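Local coordinates for protein probable chitinase A (Chromobacterium violaceum, PDB 4TX8) that probably hydrolyses chitin as a family 18 glycoside hydrolase (endochitinase) and carries a module assigned to binding the same polysaccharide, at residues Gln292-Gly297 against Ser354-Gly359; Gly311-Leu316 against Ala363-Lys368; Glu257-Gln262 against Gly270-Tyr275; Phe347-Gly352 against Arg392-Trp397. One frame throughout, in Å; residues are numbered along the deposited sequence. Where two conformers were deposited one is given.

Contact 1 of 4, residues Gln292-Gly297 against Ser354-Gly359. With MG (magnesium ion), chain C.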
loop_
_atom_site.group_PDB
_atom_site.type_symbol
_atom_site.label_atom_id
_atom_site.label_comp_id
_atom_site.label_asym_id
_atom_site.label_seq_id
_atom_site.Cartn_x
_atom_site.Cartn_y
_atom_site.Cartn_z
ATOM N N GLN A 292 -4.078 6.337 -2.532
ATOM C CA GLN A 292 -2.744 6.908 -2.488
ATOM C C GLN A 292 -2.839 8.430 -2.443
ATOM O O GLN A 292 -3.203 9.074 -3.423
ATOM C CB GLN A 292 -1.921 6.434 -3.692
ATOM C CG GLN A 292 -1.692 4.918 -3.700
ATOM C CD GLN A 292 -1.174 4.385 -5.028
ATOM O OE1 GLN A 292 -1.032 5.124 -5.998
ATOM N NE2 GLN A 292 -0.884 3.090 -5.070
ATOM N N TYR A 293 -2.531 9.001 -1.286
ATOM C CA TYR A 293 -2.556 10.448 -1.140
ATOM C C TYR A 293 -1.167 11.026 -1.376
ATOM O O TYR A 293 -0.660 11.807 -0.570
ATOM C CB TYR A 293 -3.087 10.837 0.239
ATOM C CG TYR A 293 -4.506 10.375 0.459
ATOM C CD1 TYR A 293 -5.576 11.098 -0.049
ATOM C CD2 TYR A 293 -4.778 9.209 1.164
ATOM C CE1 TYR A 293 -6.882 10.673 0.141
ATOM C CE2 TYR A 293 -6.076 8.779 1.359
ATOM C CZ TYR A 293 -7.124 9.514 0.848
ATOM O OH TYR A 293 -8.417 9.083 1.045
ATOM N N TYR A 294 -0.552 10.630 -2.486
ATOM C CA TYR A 294 0.742 11.187 -2.866
ATOM C C TYR A 294 0.900 11.255 -4.378
ATOM O O TYR A 294 0.155 10.612 -5.121
ATOM C CB TYR A 294 1.896 10.381 -2.251
ATOM C CG TYR A 294 1.768 8.868 -2.304
ATOM C CD1 TYR A 294 1.033 8.181 -1.343
ATOM C CD2 TYR A 294 2.413 8.123 -3.287
ATOM C CE1 TYR A 294 0.923 6.805 -1.371
ATOM C CE2 TYR A 294 2.311 6.740 -3.322
ATOM C CZ TYR A 294 1.562 6.090 -2.360
ATOM O OH TYR A 294 1.448 4.721 -2.377
ATOM N N ASN A 295 1.873 12.057 -4.811
ATOM C CA ASN A 295 2.205 12.242 -6.220
ATOM C C ASN A 295 1.110 12.916 -7.043
ATOM O O ASN A 295 1.214 12.976 -8.261
ATOM C CB ASN A 295 2.553 10.898 -6.877
ATOM C CG ASN A 295 3.889 10.351 -6.430
ATOM O OD1 ASN A 295 4.706 11.063 -5.846
ATOM N ND2 ASN A 295 4.126 9.077 -6.718
ATOM N N ASN A 296 0.059 13.422 -6.410
ATOM C CA ASN A 296 -1.023 14.025 -7.187
ATOM C C ASN A 296 -1.529 15.361 -6.641
ATOM O O ASN A 296 -2.655 15.771 -6.921
ATOM C CB ASN A 296 -2.187 13.038 -7.309
ATOM C CG ASN A 296 -1.876 11.890 -8.255
ATOM O OD1 ASN A 296 -2.008 12.022 -9.471
ATOM N ND2 ASN A 296 -1.442 10.765 -7.701
ATOM N N GLY A 297 -0.682 16.047 -5.884
ATOM C CA GLY A 297 -1.026 17.357 -5.364
ATOM C C GLY A 297 -2.146 17.296 -4.343
ATOM O O GLY A 297 -2.453 16.227 -3.807
ATOM N N SER A 354 12.188 8.920 -0.100
ATOM C CA SER A 354 12.562 8.195 -1.312
ATOM C C SER A 354 11.393 7.411 -1.901
ATOM O O SER A 354 11.524 6.797 -2.958
ATOM C CB SER A 354 13.728 7.244 -1.031
ATOM O OG SER A 354 14.865 7.955 -0.583
ATOM N N SER A 355 10.250 7.443 -1.223
ATOM C CA SER A 355 9.122 6.589 -1.591
ATOM C C SER A 355 8.172 7.220 -2.609
ATOM O O SER A 355 7.316 6.536 -3.174
ATOM C CB SER A 355 8.334 6.202 -0.338
ATOM O OG SER A 355 9.147 5.492 0.583
ATOM N N ALA A 356 8.317 8.520 -2.835
ATOM C CA ALA A 356 7.413 9.247 -3.719
ATOM C C ALA A 356 8.013 10.589 -4.105
ATOM O O ALA A 356 9.101 10.936 -3.652
ATOM C CB ALA A 356 6.059 9.444 -3.051
ATOM N N ASN A 357 7.304 11.341 -4.941
ATOM C CA ASN A 357 7.776 12.654 -5.371
ATOM C C ASN A 357 7.158 13.787 -4.560
ATOM O O ASN A 357 7.718 14.878 -4.480
ATOM C CB ASN A 357 7.484 12.864 -6.857
ATOM C CG ASN A 357 8.055 11.761 -7.722
ATOM O OD1 ASN A 357 9.235 11.426 -7.626
ATOM N ND2 ASN A 357 7.212 11.179 -8.564
ATOM N N SER A 358 5.995 13.527 -3.971
ATOM C CA SER A 358 5.310 14.514 -3.145
ATOM C C SER A 358 4.305 13.819 -2.240
ATOM O O SER A 358 3.922 12.681 -2.499
ATOM C CB SER A 358 4.602 15.558 -4.009
ATOM O OG SER A 358 3.502 14.985 -4.696
ATOM N N GLY A 359 3.878 14.500 -1.182
ATOM C CA GLY A 359 2.875 13.948 -0.289
ATOM C C GLY A 359 3.460 13.271 0.933
ATOM O O GLY A 359 2.785 12.488 1.599
HETATM MG MG MG C . 11.293 11.381 -3.639
HETATM O O HOH W 1 0.091 12.207 2.004
HETATM O O HOH W 2 11.357 9.166 -4.816
HETATM O O HOH W 3 11.152 12.529 -5.889
HETATM O O HOH W 4 11.621 13.817 -2.979
#

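Contact 2 of 4, residues Gly311-Leu316 against Ala363-Lys368. With FLC (citrate anion), chain H.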
loop_
_atom_site.group_PDB
_atom_site.type_symbol
_atom_site.label_atom_id
_atom_site.label_comp_id
_atom_site.label_asym_id
_atom_site.label_seq_id
_atom_site.Cartn_x
_atom_site.Cartn_y
_atom_site.Cartn_z
ATOM N N GLY A 311 0.233 16.323 2.049
ATOM C CA GLY A 311 1.111 16.090 3.180
ATOM C C GLY A 311 0.500 16.504 4.503
ATOM O O GLY A 311 1.142 16.404 5.549
ATOM N N SER A 312 -0.742 16.976 4.468
ATOM C CA SER A 312 -1.425 17.363 5.698
ATOM C C SER A 312 -2.303 16.233 6.228
ATOM O O SER A 312 -2.775 15.382 5.472
ATOM C CB SER A 312 -2.275 18.620 5.484
ATOM O OG SER A 312 -3.479 18.316 4.802
ATOM N N ALA A 313 -2.493 16.234 7.542
ATOM C CA ALA A 313 -3.419 15.340 8.214
ATOM C C ALA A 313 -4.840 15.588 7.738
ATOM O O ALA A 313 -5.612 14.649 7.564
ATOM C CB ALA A 313 -3.327 15.522 9.715
ATOM N N ASP A 314 -5.181 16.858 7.538
ATOM C CA ASP A 314 -6.497 17.234 7.035
ATOM C C ASP A 314 -6.841 16.505 5.734
ATOM O O ASP A 314 -7.965 16.010 5.570
ATOM C CB ASP A 314 -6.578 18.746 6.814
ATOM C CG ASP A 314 -6.952 19.517 8.076
ATOM O OD1 ASP A 314 -7.465 18.908 9.043
ATOM O OD2 ASP A 314 -6.741 20.750 8.083
ATOM N N MET A 315 -5.879 16.434 4.815
ATOM C CA MET A 315 -6.109 15.752 3.543
ATOM C C MET A 315 -6.367 14.269 3.762
ATOM O O MET A 315 -7.234 13.675 3.127
ATOM C CB MET A 315 -4.919 15.953 2.597
ATOM C CG MET A 315 -5.023 15.213 1.264
ATOM S SD MET A 315 -3.804 15.683 0.040
ATOM C CE MET A 315 -4.139 14.526 -1.262
ATOM N N LEU A 316 -5.615 13.678 4.678
ATOM C CA LEU A 316 -5.805 12.273 5.006
ATOM C C LEU A 316 -7.177 12.058 5.638
ATOM O O LEU A 316 -7.896 11.122 5.291
ATOM C CB LEU A 316 -4.707 11.777 5.945
ATOM C CG LEU A 316 -3.272 11.925 5.440
ATOM C CD1 LEU A 316 -2.300 11.363 6.463
ATOM C CD2 LEU A 316 -3.095 11.242 4.089
ATOM N N ALA A 363 5.524 10.730 11.004
ATOM C CA ALA A 363 4.790 9.772 11.820
ATOM C C ALA A 363 3.765 10.492 12.693
ATOM O O ALA A 363 2.684 9.964 12.957
ATOM C CB ALA A 363 5.743 8.964 12.676
ATOM N N ASP A 364 4.113 11.698 13.133
ATOM C CA ASP A 364 3.227 12.511 13.962
ATOM C C ASP A 364 1.954 12.883 13.207
ATOM O O ASP A 364 0.853 12.812 13.748
ATOM C CB ASP A 364 3.947 13.778 14.429
ATOM C CG ASP A 364 3.124 14.591 15.411
ATOM O OD1 ASP A 364 2.674 14.023 16.427
ATOM O OD2 ASP A 364 2.921 15.798 15.164
ATOM N N THR A 365 2.118 13.289 11.951
ATOM C CA THR A 365 0.991 13.630 11.089
ATOM C C THR A 365 0.040 12.444 10.937
ATOM O O THR A 365 -1.181 12.600 11.033
ATOM C CB THR A 365 1.465 14.081 9.692
ATOM O OG1 THR A 365 2.024 15.396 9.780
ATOM C CG2 THR A 365 0.304 14.094 8.707
ATOM N N VAL A 366 0.605 11.261 10.705
ATOM C CA VAL A 366 -0.192 10.046 10.593
ATOM C C VAL A 366 -0.960 9.801 11.891
ATOM O O VAL A 366 -2.166 9.546 11.865
ATOM C CB VAL A 366 0.680 8.813 10.265
ATOM C CG1 VAL A 366 -0.132 7.533 10.376
ATOM C CG2 VAL A 366 1.288 8.944 8.870
ATOM N N ALA A 367 -0.264 9.899 13.021
ATOM C CA ALA A 367 -0.893 9.696 14.325
ATOM C C ALA A 367 -2.052 10.667 14.542
ATOM O O ALA A 367 -3.104 10.282 15.057
ATOM C CB ALA A 367 0.135 9.840 15.439
ATOM N N LYS A 368 -1.860 11.922 14.142
ATOM C CA LYS A 368 -2.898 12.940 14.283
ATOM C C LYS A 368 -4.134 12.603 13.457
ATOM O O LYS A 368 -5.261 12.738 13.931
ATOM C CB LYS A 368 -2.367 14.314 13.875
ATOM C CG LYS A 368 -1.703 15.097 14.997
ATOM C CD LYS A 368 -1.101 16.389 14.466
ATOM C CE LYS A 368 -2.088 17.132 13.576
ATOM N NZ LYS A 368 -1.431 18.210 12.785
HETATM C CAC FLC H . 1.549 19.944 8.705
HETATM C CA FLC H . 0.071 20.134 8.837
HETATM C CB FLC H . -0.690 19.181 9.703
HETATM C CBC FLC H . 0.125 17.949 9.924
HETATM C CG FLC H . -1.949 18.774 9.019
HETATM C CGC FLC H . -3.284 19.246 9.487
HETATM O OA1 FLC H . 2.331 20.436 9.563
HETATM O OA2 FLC H . 2.017 19.285 7.737
HETATM O OB1 FLC H . 0.393 17.204 8.943
HETATM O OB2 FLC H . 0.538 17.656 11.080
HETATM O OG1 FLC H . -3.663 18.982 10.658
HETATM O OG2 FLC H . -4.034 19.892 8.708
HETATM O OHB FLC H . -0.978 19.767 10.915
HETATM O O HOH W 5 3.737 15.773 7.757
#

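Contact 3 of 4, residues Glu257-Gln262 against Gly270-Tyr275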
loop_
_atom_site.group_PDB
_atom_site.type_symbol
_atom_site.label_atom_id
_atom_site.label_comp_id
_atom_site.label_asym_id
_atom_site.label_seq_id
_atom_site.Cartn_x
_atom_site.Cartn_y
_atom_site.Cartn_z
ATOM N N GLU A 257 -4.972 6.089 -7.007
ATOM C CA GLU A 257 -4.585 7.465 -6.728
ATOM C C GLU A 257 -5.839 8.321 -6.619
ATOM O O GLU A 257 -6.834 8.045 -7.290
ATOM C CB GLU A 257 -3.649 7.979 -7.821
ATOM C CG GLU A 257 -2.454 7.062 -8.035
ATOM C CD GLU A 257 -1.596 7.455 -9.220
ATOM O OE1 GLU A 257 -1.316 8.660 -9.389
ATOM O OE2 GLU A 257 -1.201 6.549 -9.984
ATOM N N HIS A 258 -5.803 9.358 -5.786
ATOM C CA HIS A 258 -7.044 10.056 -5.448
ATOM C C HIS A 258 -7.776 10.743 -6.622
ATOM O O HIS A 258 -8.995 10.897 -6.547
ATOM C CB HIS A 258 -6.806 11.058 -4.297
ATOM C CG HIS A 258 -6.005 12.271 -4.656
ATOM N ND1 HIS A 258 -6.481 13.266 -5.483
ATOM C CD2 HIS A 258 -4.785 12.686 -4.236
ATOM C CE1 HIS A 258 -5.575 14.222 -5.588
ATOM N NE2 HIS A 258 -4.536 13.895 -4.840
ATOM N N PRO A 259 -7.068 11.128 -7.709
ATOM C CA PRO A 259 -7.889 11.619 -8.829
ATOM C C PRO A 259 -8.890 10.590 -9.368
ATOM O O PRO A 259 -9.948 10.979 -9.864
ATOM C CB PRO A 259 -6.849 11.958 -9.900
ATOM C CG PRO A 259 -5.626 12.295 -9.134
ATOM C CD PRO A 259 -5.631 11.364 -7.954
ATOM N N TYR A 260 -8.564 9.304 -9.262
ATOM C CA TYR A 260 -9.448 8.247 -9.750
ATOM C C TYR A 260 -10.664 8.041 -8.853
ATOM O O TYR A 260 -11.636 7.399 -9.255
ATOM C CB TYR A 260 -8.690 6.922 -9.872
ATOM C CG TYR A 260 -7.641 6.892 -10.959
ATOM C CD1 TYR A 260 -6.381 7.441 -10.750
ATOM C CD2 TYR A 260 -7.905 6.304 -12.188
ATOM C CE1 TYR A 260 -5.413 7.408 -11.744
ATOM C CE2 TYR A 260 -6.948 6.265 -13.183
ATOM C CZ TYR A 260 -5.706 6.820 -12.957
ATOM O OH TYR A 260 -4.754 6.783 -13.948
ATOM N N VAL A 261 -10.607 8.572 -7.634
ATOM C CA VAL A 261 -11.674 8.354 -6.663
ATOM C C VAL A 261 -12.316 9.677 -6.239
ATOM O O VAL A 261 -13.316 10.095 -6.822
ATOM C CB VAL A 261 -11.152 7.595 -5.427
ATOM C CG1 VAL A 261 -12.295 7.244 -4.482
ATOM C CG2 VAL A 261 -10.439 6.327 -5.867
ATOM N N GLN A 262 -11.737 10.341 -5.241
ATOM C CA GLN A 262 -12.316 11.578 -4.724
ATOM C C GLN A 262 -12.309 12.691 -5.770
ATOM O O GLN A 262 -13.080 13.647 -5.667
ATOM C CB GLN A 262 -11.576 12.034 -3.463
ATOM C CG GLN A 262 -11.758 11.102 -2.263
ATOM C CD GLN A 262 -10.635 10.085 -2.135
ATOM O OE1 GLN A 262 -9.918 9.814 -3.098
ATOM N NE2 GLN A 262 -10.469 9.527 -0.936
ATOM N N GLY A 270 -12.276 11.035 -18.261
ATOM C CA GLY A 270 -10.921 10.518 -18.306
ATOM C C GLY A 270 -10.679 9.663 -17.076
ATOM O O GLY A 270 -11.543 8.881 -16.683
ATOM N N ASN A 271 -9.518 9.827 -16.450
ATOM C CA ASN A 271 -9.200 9.083 -15.235
ATOM C C ASN A 271 -9.962 9.574 -14.008
ATOM O O ASN A 271 -10.092 8.852 -13.020
ATOM C CB ASN A 271 -7.702 9.157 -14.949
ATOM C CG ASN A 271 -6.869 8.596 -16.073
ATOM O OD1 ASN A 271 -7.115 7.489 -16.553
ATOM N ND2 ASN A 271 -5.880 9.362 -16.510
ATOM N N TRP A 272 -10.453 10.807 -14.064
ATOM C CA TRP A 272 -11.018 11.428 -12.873
ATOM C C TRP A 272 -12.385 10.848 -12.520
ATOM O O TRP A 272 -13.322 10.875 -13.321
ATOM C CB TRP A 272 -11.069 12.950 -13.052
ATOM C CG TRP A 272 -9.718 13.551 -12.781
ATOM C CD1 TRP A 272 -8.560 13.288 -13.455
ATOM C CD2 TRP A 272 -9.372 14.473 -11.737
ATOM N NE1 TRP A 272 -7.521 13.997 -12.907
ATOM C CE2 TRP A 272 -7.991 14.734 -11.851
ATOM C CE3 TRP A 272 -10.097 15.111 -10.723
ATOM C CZ2 TRP A 272 -7.320 15.604 -10.992
ATOM C CZ3 TRP A 272 -9.428 15.976 -9.870
ATOM C CH2 TRP A 272 -8.054 16.215 -10.011
ATOM N N GLY A 273 -12.467 10.295 -11.313
ATOM C CA GLY A 273 -13.653 9.596 -10.852
ATOM C C GLY A 273 -13.842 8.223 -11.475
ATOM O O GLY A 273 -14.825 7.542 -11.191
ATOM N N ALA A 274 -12.893 7.805 -12.311
ATOM C CA ALA A 274 -13.066 6.604 -13.129
ATOM C C ALA A 274 -13.116 5.313 -12.314
ATOM O O ALA A 274 -13.611 4.295 -12.793
ATOM C CB ALA A 274 -11.958 6.516 -14.171
ATOM N N TYR A 275 -12.610 5.353 -11.086
ATOM C CA TYR A 275 -12.566 4.161 -10.243
ATOM C C TYR A 275 -13.849 3.947 -9.443
ATOM O O TYR A 275 -14.060 2.872 -8.882
ATOM C CB TYR A 275 -11.384 4.240 -9.277
ATOM C CG TYR A 275 -10.590 2.963 -9.167
ATOM C CD1 TYR A 275 -10.949 1.970 -8.264
ATOM C CD2 TYR A 275 -9.475 2.750 -9.967
ATOM C CE1 TYR A 275 -10.216 0.800 -8.163
ATOM C CE2 TYR A 275 -8.740 1.590 -9.873
ATOM C CZ TYR A 275 -9.113 0.617 -8.971
ATOM O OH TYR A 275 -8.376 -0.541 -8.879
#

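Contact 4 of 4, residues Phe347-Gly352 against Arg392-Trp397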
loop_
_atom_site.group_PDB
_atom_site.type_symbol
_atom_site.label_atom_id
_atom_site.label_comp_id
_atom_site.label_asym_id
_atom_site.label_seq_id
_atom_site.Cartn_x
_atom_site.Cartn_y
_atom_site.Cartn_z
ATOM N N PHE A 347 -5.821 5.048 4.708
ATOM C CA PHE A 347 -5.163 6.013 3.832
ATOM C C PHE A 347 -3.721 5.617 3.512
ATOM O O PHE A 347 -2.997 5.099 4.362
ATOM C CB PHE A 347 -5.223 7.432 4.422
ATOM C CG PHE A 347 -4.681 7.566 5.824
ATOM C CD1 PHE A 347 -3.316 7.657 6.056
ATOM C CD2 PHE A 347 -5.545 7.677 6.903
ATOM C CE1 PHE A 347 -2.820 7.813 7.341
ATOM C CE2 PHE A 347 -5.058 7.835 8.192
ATOM C CZ PHE A 347 -3.693 7.902 8.411
ATOM N N GLY A 348 -3.328 5.852 2.261
ATOM C CA GLY A 348 -2.000 5.508 1.782
ATOM C C GLY A 348 -1.063 6.697 1.682
ATOM O O GLY A 348 -1.409 7.736 1.116
ATOM N N VAL A 349 0.138 6.532 2.229
ATOM C CA VAL A 349 1.135 7.596 2.286
ATOM C C VAL A 349 2.513 7.042 1.904
ATOM O O VAL A 349 2.708 5.831 1.900
ATOM C CB VAL A 349 1.200 8.220 3.697
ATOM C CG1 VAL A 349 -0.104 8.947 4.031
ATOM C CG2 VAL A 349 1.486 7.138 4.729
ATOM N N PRO A 350 3.468 7.922 1.562
ATOM C CA PRO A 350 4.846 7.453 1.352
ATOM C C PRO A 350 5.507 7.106 2.681
ATOM O O PRO A 350 5.204 7.759 3.677
ATOM C CB PRO A 350 5.536 8.656 0.694
ATOM C CG PRO A 350 4.416 9.510 0.174
ATOM C CD PRO A 350 3.297 9.323 1.145
ATOM N N SER A 351 6.382 6.107 2.715
ATOM C CA SER A 351 7.012 5.729 3.978
ATOM C C SER A 351 8.132 6.696 4.333
ATOM O O SER A 351 8.530 6.794 5.496
ATOM C CB SER A 351 7.541 4.291 3.919
ATOM O OG SER A 351 8.528 4.136 2.915
ATOM N N GLY A 352 8.625 7.415 3.329
ATOM C CA GLY A 352 9.710 8.363 3.514
ATOM C C GLY A 352 9.990 9.123 2.231
ATOM O O GLY A 352 9.283 8.954 1.237
ATOM N N ARG A 392 -9.925 1.469 9.505
ATOM C CA ARG A 392 -9.021 0.339 9.274
ATOM C C ARG A 392 -7.542 0.678 9.480
ATOM O O ARG A 392 -6.803 -0.119 10.055
ATOM C CB ARG A 392 -9.226 -0.234 7.870
ATOM C CG ARG A 392 -8.413 -1.498 7.596
ATOM C CD ARG A 392 -8.771 -2.635 8.560
ATOM N NE ARG A 392 -10.087 -3.206 8.280
ATOM C CZ ARG A 392 -10.533 -4.354 8.783
ATOM N NH1 ARG A 392 -9.769 -5.067 9.601
ATOM N NH2 ARG A 392 -11.744 -4.795 8.468
ATOM N N GLY A 393 -7.099 1.842 9.012
ATOM C CA GLY A 393 -5.746 2.272 9.321
ATOM C C GLY A 393 -4.910 2.917 8.228
ATOM O O GLY A 393 -5.338 3.874 7.577
ATOM N N VAL A 394 -3.700 2.390 8.043
ATOM C CA VAL A 394 -2.675 3.045 7.235
ATOM C C VAL A 394 -2.015 2.097 6.231
ATOM O O VAL A 394 -1.663 0.965 6.569
ATOM C CB VAL A 394 -1.572 3.654 8.139
ATOM C CG1 VAL A 394 -0.492 4.341 7.308
ATOM C CG2 VAL A 394 -2.173 4.631 9.146
ATOM N N MET A 395 -1.856 2.566 4.995
ATOM C CA MET A 395 -1.053 1.864 3.998
ATOM C C MET A 395 0.174 2.693 3.648
ATOM O O MET A 395 0.110 3.924 3.639
ATOM C CB MET A 395 -1.873 1.572 2.734
ATOM C CG MET A 395 -1.086 0.959 1.571
ATOM S SD MET A 395 -0.212 2.169 0.536
ATOM C CE MET A 395 -1.428 2.484 -0.751
ATOM N N THR A 396 1.286 2.017 3.350
ATOM C CA THR A 396 2.505 2.695 2.912
ATOM C C THR A 396 3.255 1.992 1.800
ATOM O O THR A 396 3.378 0.769 1.796
ATOM C CB THR A 396 3.531 2.855 4.048
ATOM O OG1 THR A 396 2.991 2.345 5.271
ATOM C CG2 THR A 396 3.909 4.288 4.199
ATOM N N TRP A 397 3.780 2.790 0.879
ATOM C CA TRP A 397 4.889 2.374 0.041
ATOM C C TRP A 397 6.160 2.876 0.715
ATOM O O TRP A 397 6.389 4.081 0.737
ATOM C CB TRP A 397 4.767 2.953 -1.367
ATOM C CG TRP A 397 5.810 2.464 -2.318
ATOM C CD1 TRP A 397 7.021 3.036 -2.580
ATOM C CD2 TRP A 397 5.732 1.294 -3.140
ATOM N NE1 TRP A 397 7.703 2.295 -3.518
ATOM C CE2 TRP A 397 6.934 1.218 -3.875
ATOM C CE3 TRP A 397 4.763 0.305 -3.326
ATOM C CZ2 TRP A 397 7.192 0.191 -4.779
ATOM C CZ3 TRP A 397 5.023 -0.718 -4.228
ATOM C CH2 TRP A 397 6.226 -0.765 -4.942
#

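Contact 1 of 4, residues Gln292-Gly297 against Ser354-Gly359
Asn295 and Asn357 make the strongest bond of this contact. The backbone N of Asn357 donates to Asn295 OD1 at 2.8 Å, and the donor lies in the plane of the side-chain carbonyl. The N-H...O angle is 158°, so the bond is fairly straight. Ser358 N makes a second, weak bond to the same OD1 at 3.4 Å. Asn295 CG sits beside its own backbone N, anti to the carbonyl carbon (chi1 -72°), and OD1 meets the two amides from there. In return, Asn295 N donates to Ser358 O at 3.2 Å, reaching that oxygen from above the carbonyl plane. A water links the two backbones further along, donating to Tyr293 O and to Gly359 O at 2.7 Å each. Ser358 OG is also hydrogen-bonded to Glu310.

Packing is modest. Tyr294 CB lies close to Ser358 O, and ring atom CD2 of Tyr294 meets Ala356 CB at 3.9 Å. Asn295 OD1 also rests 3.5 Å from that methyl. Gln292 CB covers one face of the Tyr294 ring near its rim, and the hydroxyl of Tyr294 is hydrogen-bonded to a bound citrate. Ala356 turns its carbonyl the other way: its O binds the magnesium ion at 2.2 Å, together with Arg353 O and three waters. One of these waters also donates to Asn357 OD1.

One side-chain oxygen thus takes up two successive amides of the loop after strand 345-350. The same loop supplies a magnesium ligand, so its backbone is fixed from both the Asn295 and the metal side.

Contact 2 of 4, residues Gly311-Leu316 against Ala363-Lys368
Thr365 points its methyl at the first turn of the helix that begins at Ala313. Thr365 OG1 stands beside the backbone N (chi1 -74°), which leaves CG2 anti to that N and directed across the gap. CG2 is 3.7 Å from Ala313 N and 4.0 Å from Ala313 CB. Gly311 O is as near to this methyl as Ala313 CB is; Leu316 CD1 is farther from Thr365 CG2, at 4.4 Å. Lys368, one turn on from Thr365, brings CE to 4.4 Å from Ala313 CB. No hydrogen bond joins the two segments directly.

A citrate, probably from the crystallisation liquor, bridges the two segments on the polar side. Thr365 OG1 donates to citrate OB1 at 2.6 Å and accepts from a water. Lys368 NZ donates to citrate OB2 at 2.7 Å and to OG1 at 3.2 Å; the chain bends at chi3 (47°), which places CE. Ala313 N and Asp314 N make weak bonds to the same anion. First-turn amides and the lysine would probably favour an anion, although the Asp314 carboxylate lies close to it. That carboxylate is held by Ser381 and Val382.

Ser312 is the N-cap. Its OG accepts from Met315 N at 3.0 Å, and it is also hydrogen-bonded to Ala309. On the inner side, Leu316 and Val366 both turn to Phe347 of strand 345-350.

This is the packing of neighbouring outer helices in a TIM barrel. Helix 313-325 follows strand 288-292 and helix 363-375 follows strand 345-350, and here their N-terminal turns meet at the surface.

Contact 3 of 4, residues Glu257-Gln262 against Gly270-Tyr275
Pro259 lays its CB over the face of the Trp272 indole. CB is 3.8 Å from the centroid of the five-membered ring and 21° off the ring normal, a CH-pi contact. The nearest ring atom to it is Trp272 CE2, at 3.6 Å. A second CH-pi contact runs the other way: Asn271 CB sits over one face of the Tyr260 ring, 3.9 Å from its centroid. The Tyr260 and Asn271 side chains lie side by side and point the same way. Next to them, Tyr260 CB meets Tyr275 CB at 3.8 Å, and the CG2 branch of Val261 reaches the same Tyr275 CB. The Tyr275 ring itself leads away from this cluster; its chi1 of -135° is an uncommon value, near eclipsed.

Backbone bonds border the apolar part. Gly273 N donates to Pro259 O at 3.0 Å, nearly straight at 162°. Tyr275 N donates to Tyr260 O at 2.9 Å. Both donors lie in the plane of the carbonyl they use. Trp272 CA adds a CH...O contact to Pro259 O at 3.2 Å. Residues Asn271 to Ala274 form a type II turn, closed by Ala274 N to Asn271 O, with Gly273 at its third position and positive phi.

Outside the pair, the Tyr260 side chain touches Glu220, a calcium ligand, and Glu257 N is hydrogen-bonded to Glu220.

Pro259 O is thus taken by Gly273 N inside the turn, and Tyr260 O by Tyr275 N just after it. Two backbone bonds hold this part of the loop after strand 251-254 to the short 3-10 segment, with Pro259 packed against the indole.

Contact 4 of 4, residues Phe347-Gly352 against Arg392-Trp397
Phe347 and Val394 meet on the face of the sheet that the outer helices cover. Phe347 CG lies between its backbone N and carbonyl carbon (chi1 55°), and the ring swings toward the partner strand. One ring face then covers Gly393 O near the rim. Ring atom CZ touches the CG2 branch of Val394 at 3.7 Å; the two side chains are oblique to each other. Further along this face, Thr396 is modelled with chi1 almost eclipsed, so the position of its CG2, near Val349 CG2, is doubtful. Leu316, Val366 and Leu370 are among the residues that cover this face.

Met395 is on the other face. Its chain bends at chi2 (-84°) and again at chi3. Both SD and CE are left 4.0 Å from Gly348 CA, and the glycine has no side chain in their way. The indole of Trp397 leads away from the partner strand and meets the rings of Tyr112 and His114.

The backbones pair in parallel. Phe347 N donates to Gly393 O at 3.1 Å, the same oxygen that the ring lies over. Met395 N donates to Phe347 O at 2.8 Å, Val349 N to Met395 O at 3.0 Å, and Ser351 N to Trp397 O at 2.8 Å. Trp397 N to Val349 O is weak. Ser351 OG is hydrogen-bonded to Ser355 and Ser398 beyond the strand ends.

Two parallel strands joined through helix 363-375 are a beta-alpha-beta crossover, here of the TIM barrel of family 18. As in relatives, the tryptophan ending the last strand probably lines the substrate cleft; a bound citrate lies beside it.

How the contacts relate
Contact 4 is a strand pair of the barrel, and contacts 1 and 2 touch it; their centres lie 11 Å from its own. Tyr293 N of contact 1 bonds to Gly348 O at 2.9 Å. From contact 2, Leu316 CD1 packs 3.7 Å from Phe347 CE1. Contact 3 joins contact 1 through Asn296 ND2 and Glu257 OE1, 2.7 Å apart, but does not touch contact 4. The calcium ion lies at the end of strand 214-218, where family 18 enzymes carry their acidic catalytic motif. The side chains of Tyr294, Met395 and Tyr275 each lie about 7 Å from it. Contacts 1, 3 and 4 probably border the substrate cleft, while contact 2 lies at the surface.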